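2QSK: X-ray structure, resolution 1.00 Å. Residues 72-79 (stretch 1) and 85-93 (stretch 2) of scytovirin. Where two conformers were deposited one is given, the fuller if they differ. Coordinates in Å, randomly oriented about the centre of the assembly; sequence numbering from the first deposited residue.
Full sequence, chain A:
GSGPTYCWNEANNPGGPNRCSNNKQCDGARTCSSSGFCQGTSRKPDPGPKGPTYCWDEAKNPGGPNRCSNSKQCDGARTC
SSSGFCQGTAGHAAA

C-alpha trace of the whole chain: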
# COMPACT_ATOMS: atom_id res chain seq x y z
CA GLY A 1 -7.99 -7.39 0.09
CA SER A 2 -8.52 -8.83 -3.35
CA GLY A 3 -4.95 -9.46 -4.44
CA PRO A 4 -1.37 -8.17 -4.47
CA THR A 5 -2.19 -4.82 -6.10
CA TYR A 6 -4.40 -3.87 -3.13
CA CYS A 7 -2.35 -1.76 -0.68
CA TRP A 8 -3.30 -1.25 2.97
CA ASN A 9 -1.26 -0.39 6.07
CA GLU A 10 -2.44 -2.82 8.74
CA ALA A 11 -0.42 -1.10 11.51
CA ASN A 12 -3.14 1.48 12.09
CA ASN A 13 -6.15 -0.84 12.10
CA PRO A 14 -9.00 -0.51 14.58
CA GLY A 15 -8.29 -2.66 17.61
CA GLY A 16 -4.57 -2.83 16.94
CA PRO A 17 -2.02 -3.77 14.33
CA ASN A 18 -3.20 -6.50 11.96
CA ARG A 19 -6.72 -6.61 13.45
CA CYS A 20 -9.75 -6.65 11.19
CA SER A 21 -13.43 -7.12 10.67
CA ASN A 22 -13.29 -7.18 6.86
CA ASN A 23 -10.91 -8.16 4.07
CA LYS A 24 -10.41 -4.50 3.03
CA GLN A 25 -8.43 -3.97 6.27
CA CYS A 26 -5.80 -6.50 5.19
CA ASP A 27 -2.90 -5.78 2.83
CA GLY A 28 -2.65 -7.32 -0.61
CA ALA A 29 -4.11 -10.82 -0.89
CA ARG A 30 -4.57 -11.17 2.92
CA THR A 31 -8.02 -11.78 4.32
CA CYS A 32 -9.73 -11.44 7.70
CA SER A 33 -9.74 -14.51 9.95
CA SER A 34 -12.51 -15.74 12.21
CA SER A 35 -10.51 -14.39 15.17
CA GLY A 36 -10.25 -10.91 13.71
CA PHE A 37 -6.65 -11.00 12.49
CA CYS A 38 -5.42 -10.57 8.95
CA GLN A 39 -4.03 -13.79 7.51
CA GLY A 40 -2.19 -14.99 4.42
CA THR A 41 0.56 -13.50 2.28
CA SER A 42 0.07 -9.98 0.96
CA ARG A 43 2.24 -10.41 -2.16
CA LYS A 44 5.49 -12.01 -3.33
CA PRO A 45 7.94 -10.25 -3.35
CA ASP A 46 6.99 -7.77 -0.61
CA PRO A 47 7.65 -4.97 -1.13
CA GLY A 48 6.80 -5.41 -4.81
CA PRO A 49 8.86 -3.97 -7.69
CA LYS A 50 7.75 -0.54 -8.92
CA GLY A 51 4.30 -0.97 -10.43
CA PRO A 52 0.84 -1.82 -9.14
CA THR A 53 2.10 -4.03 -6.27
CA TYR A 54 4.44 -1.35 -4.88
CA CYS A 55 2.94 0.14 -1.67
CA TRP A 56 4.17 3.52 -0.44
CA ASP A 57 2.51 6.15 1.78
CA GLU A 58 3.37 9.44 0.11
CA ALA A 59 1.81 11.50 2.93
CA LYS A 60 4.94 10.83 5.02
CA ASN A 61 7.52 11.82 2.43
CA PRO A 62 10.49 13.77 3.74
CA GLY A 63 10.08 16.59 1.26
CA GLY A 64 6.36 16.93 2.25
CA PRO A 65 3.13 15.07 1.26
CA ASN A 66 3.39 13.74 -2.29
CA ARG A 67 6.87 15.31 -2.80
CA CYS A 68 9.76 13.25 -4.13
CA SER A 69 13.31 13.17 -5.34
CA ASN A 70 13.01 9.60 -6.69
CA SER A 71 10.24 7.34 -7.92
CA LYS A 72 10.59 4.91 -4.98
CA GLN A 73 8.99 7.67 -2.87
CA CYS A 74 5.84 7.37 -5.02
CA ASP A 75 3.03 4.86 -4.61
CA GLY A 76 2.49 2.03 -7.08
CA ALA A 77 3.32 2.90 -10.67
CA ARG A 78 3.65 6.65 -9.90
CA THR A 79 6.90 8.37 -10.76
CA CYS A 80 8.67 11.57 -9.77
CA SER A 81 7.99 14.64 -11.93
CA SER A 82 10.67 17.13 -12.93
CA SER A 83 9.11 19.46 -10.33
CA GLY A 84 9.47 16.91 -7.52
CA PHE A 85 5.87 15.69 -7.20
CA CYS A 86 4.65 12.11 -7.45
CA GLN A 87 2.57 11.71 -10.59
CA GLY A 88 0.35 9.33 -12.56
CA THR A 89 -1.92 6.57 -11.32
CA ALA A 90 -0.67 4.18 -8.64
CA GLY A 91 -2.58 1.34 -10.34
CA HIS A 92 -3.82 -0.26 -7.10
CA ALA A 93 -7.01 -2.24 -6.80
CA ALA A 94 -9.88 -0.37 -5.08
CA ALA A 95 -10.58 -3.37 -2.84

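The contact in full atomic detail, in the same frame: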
# COMPACT_ATOMS: atom_id res chain seq x y z
N LYS A 72 10.88 5.83 -6.08
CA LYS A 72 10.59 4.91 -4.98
C LYS A 72 9.91 5.59 -3.79
O LYS A 72 9.44 4.92 -2.88
CB LYS A 72 11.82 4.09 -4.59
CG LYS A 72 12.09 3.02 -5.65
CD LYS A 72 13.13 1.99 -5.27
CE LYS A 72 13.31 0.97 -6.41
NZ LYS A 72 14.62 0.26 -6.38
N GLN A 73 9.78 6.91 -3.84
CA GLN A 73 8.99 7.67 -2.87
C GLN A 73 7.55 7.91 -3.37
O GLN A 73 6.81 8.69 -2.77
CB GLN A 73 9.67 9.02 -2.57
CG GLN A 73 11.01 8.87 -1.92
CD GLN A 73 11.75 10.18 -1.91
OE1 GLN A 73 11.79 10.89 -2.92
NE2 GLN A 73 12.39 10.49 -0.79
N CYS A 74 7.17 7.22 -4.44
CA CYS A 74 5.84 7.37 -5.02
C CYS A 74 5.12 6.03 -5.03
O CYS A 74 5.74 4.96 -5.25
CB CYS A 74 5.93 7.95 -6.43
SG CYS A 74 6.73 9.57 -6.46
N ASP A 75 3.84 6.07 -4.75
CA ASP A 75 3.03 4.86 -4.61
C ASP A 75 2.83 4.16 -5.94
O ASP A 75 2.61 4.80 -6.98
CB ASP A 75 1.69 5.26 -4.01
CG ASP A 75 0.87 4.11 -3.49
OD1 ASP A 75 1.41 3.01 -3.23
OD2 ASP A 75 -0.37 4.34 -3.33
N GLY A 76 2.84 2.82 -5.91
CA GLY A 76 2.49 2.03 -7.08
C GLY A 76 3.36 2.34 -8.28
O GLY A 76 4.58 2.37 -8.19
N ALA A 77 2.68 2.57 -9.41
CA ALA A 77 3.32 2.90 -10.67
C ALA A 77 3.67 4.39 -10.78
O ALA A 77 4.27 4.79 -11.79
CB ALA A 77 2.45 2.46 -11.84
N ARG A 78 3.36 5.22 -9.78
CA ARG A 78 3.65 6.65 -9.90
C ARG A 78 5.14 6.89 -9.97
O ARG A 78 5.97 6.11 -9.45
CB ARG A 78 3.00 7.40 -8.72
CG ARG A 78 1.50 7.47 -8.88
CD ARG A 78 0.74 7.82 -7.64
NE ARG A 78 1.10 9.05 -6.93
CZ ARG A 78 0.51 10.23 -7.11
NH1 ARG A 78 -0.25 10.49 -8.16
NH2 ARG A 78 0.73 11.18 -6.23
N THR A 79 5.50 8.01 -10.58
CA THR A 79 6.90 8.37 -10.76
C THR A 79 7.10 9.83 -10.35
O THR A 79 6.15 10.58 -10.13
CB THR A 79 7.38 8.17 -12.21
OG1 THR A 79 6.59 9.03 -13.04
CG2 THR A 79 7.21 6.73 -12.66
N PHE A 85 7.14 16.21 -7.69
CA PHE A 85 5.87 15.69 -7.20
C PHE A 85 5.66 14.29 -7.76
O PHE A 85 5.96 14.01 -8.92
CB PHE A 85 4.69 16.56 -7.66
CG PHE A 85 4.57 17.86 -6.91
CD1 PHE A 85 3.70 17.94 -5.82
CD2 PHE A 85 5.24 19.00 -7.32
CE1 PHE A 85 3.54 19.12 -5.12
CE2 PHE A 85 5.07 20.19 -6.60
CZ PHE A 85 4.22 20.23 -5.51
N CYS A 86 5.07 13.42 -6.95
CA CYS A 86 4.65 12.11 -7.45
C CYS A 86 3.52 12.29 -8.45
O CYS A 86 2.63 13.15 -8.27
CB CYS A 86 4.22 11.24 -6.28
SG CYS A 86 5.53 10.76 -5.19
N GLN A 87 3.50 11.47 -9.51
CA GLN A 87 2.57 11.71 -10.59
C GLN A 87 2.16 10.41 -11.29
O GLN A 87 2.91 9.42 -11.33
CB GLN A 87 3.14 12.69 -11.61
CG GLN A 87 4.36 12.16 -12.36
CD GLN A 87 4.78 13.05 -13.49
OE1 GLN A 87 4.27 14.17 -13.65
NE2 GLN A 87 5.73 12.57 -14.30
N GLY A 88 0.96 10.46 -11.86
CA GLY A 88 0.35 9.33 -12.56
C GLY A 88 -0.59 8.56 -11.64
O GLY A 88 -0.92 9.01 -10.54
N THR A 89 -1.06 7.42 -12.12
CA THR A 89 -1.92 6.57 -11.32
C THR A 89 -1.07 5.53 -10.62
O THR A 89 -0.11 4.99 -11.19
CB THR A 89 -3.03 5.90 -12.12
OG1 THR A 89 -3.84 5.12 -11.21
CG2 THR A 89 -2.51 4.98 -13.19
N ALA A 90 -1.41 5.22 -9.37
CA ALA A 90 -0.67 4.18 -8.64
C ALA A 90 -0.98 2.79 -9.22
O ALA A 90 -0.14 1.89 -9.16
CB ALA A 90 -0.98 4.22 -7.16
N GLY A 91 -2.20 2.62 -9.74
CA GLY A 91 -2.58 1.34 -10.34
C GLY A 91 -3.06 0.30 -9.35
O GLY A 91 -3.16 -0.87 -9.71
N HIS A 92 -3.37 0.69 -8.11
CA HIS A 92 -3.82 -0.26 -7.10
C HIS A 92 -5.28 -0.63 -7.29
O HIS A 92 -6.08 0.15 -7.79
CB HIS A 92 -3.64 0.30 -5.70
CG HIS A 92 -2.21 0.57 -5.34
ND1 HIS A 92 -1.18 -0.28 -5.70
CD2 HIS A 92 -1.64 1.57 -4.64
CE1 HIS A 92 -0.04 0.19 -5.23
NE2 HIS A 92 -0.29 1.31 -4.58
N ALA A 93 -5.63 -1.83 -6.87
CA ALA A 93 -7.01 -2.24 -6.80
C ALA A 93 -7.76 -1.40 -5.75
O ALA A 93 -7.21 -1.04 -4.72
CB ALA A 93 -7.08 -3.72 -6.42
O HOH W 1 8.06 10.25 -14.95

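The tip of a type II' turn, Asp75 to Arg78, is packed so tightly against stretch 2 that Gly76 has no room for a side chain: an ideal CB there would lie 2.1 Å from Ala90 O, a clash, and 3.2 Å from His92 CE1. Its phi of 58° independently favours glycine. Gly76 CA instead approaches Ala90 O at 3.4 Å in a CA-H...O contact, and the same carbonyl oxygen accepts a hydrogen bond from the next residue (Ala77 N to Ala90 O, 2.9 Å). The turn is closed by Arg78 N to Asp75 O, 2.9 Å.

On its first residue the turn carries a side-chain anchor. Asp75 CB points sideways, but the carboxylate end comes nearer to stretch 2 and accepts a nearly straight hydrogen bond from His92 NE2 to Asp75 OD1 (2.8 Å, 172°). OD1 lies at the edge of the imidazole ring, near its plane, where an N-H can reach it directly.

Beyond the turn, Thr79 and Gln87 form an antiparallel bridge, with Thr79 N to Gln87 O at 3.0 Å and Gln87 N to Thr79 O at 2.9 Å. Their side chains share one face of the sheet, where a water lies 2.7 Å from Thr79 OG1 and accepts a weak hydrogen bond from Gln87 NE2 (3.4 Å).

Arg78, which ends the turn just before the bridge residue Thr79, has the largest area covered by the opposing stretch. Its side chain runs along stretch 2, and Arg78 NH1 donates to Gly88 O (2.9 Å), which sits at the guanidinium edge; Gln87 CA and Cys86 O lie over one face. Arg78 NH2 is 3.4 Å from Cys86 O, but the angle is too poor for a hydrogen bond.

The disulfide Cys74 SG to Cys86 SG (2.1 Å, chi3 -82°) adds a covalent tie between the two stretches; both CB atoms point toward the opposing stretch.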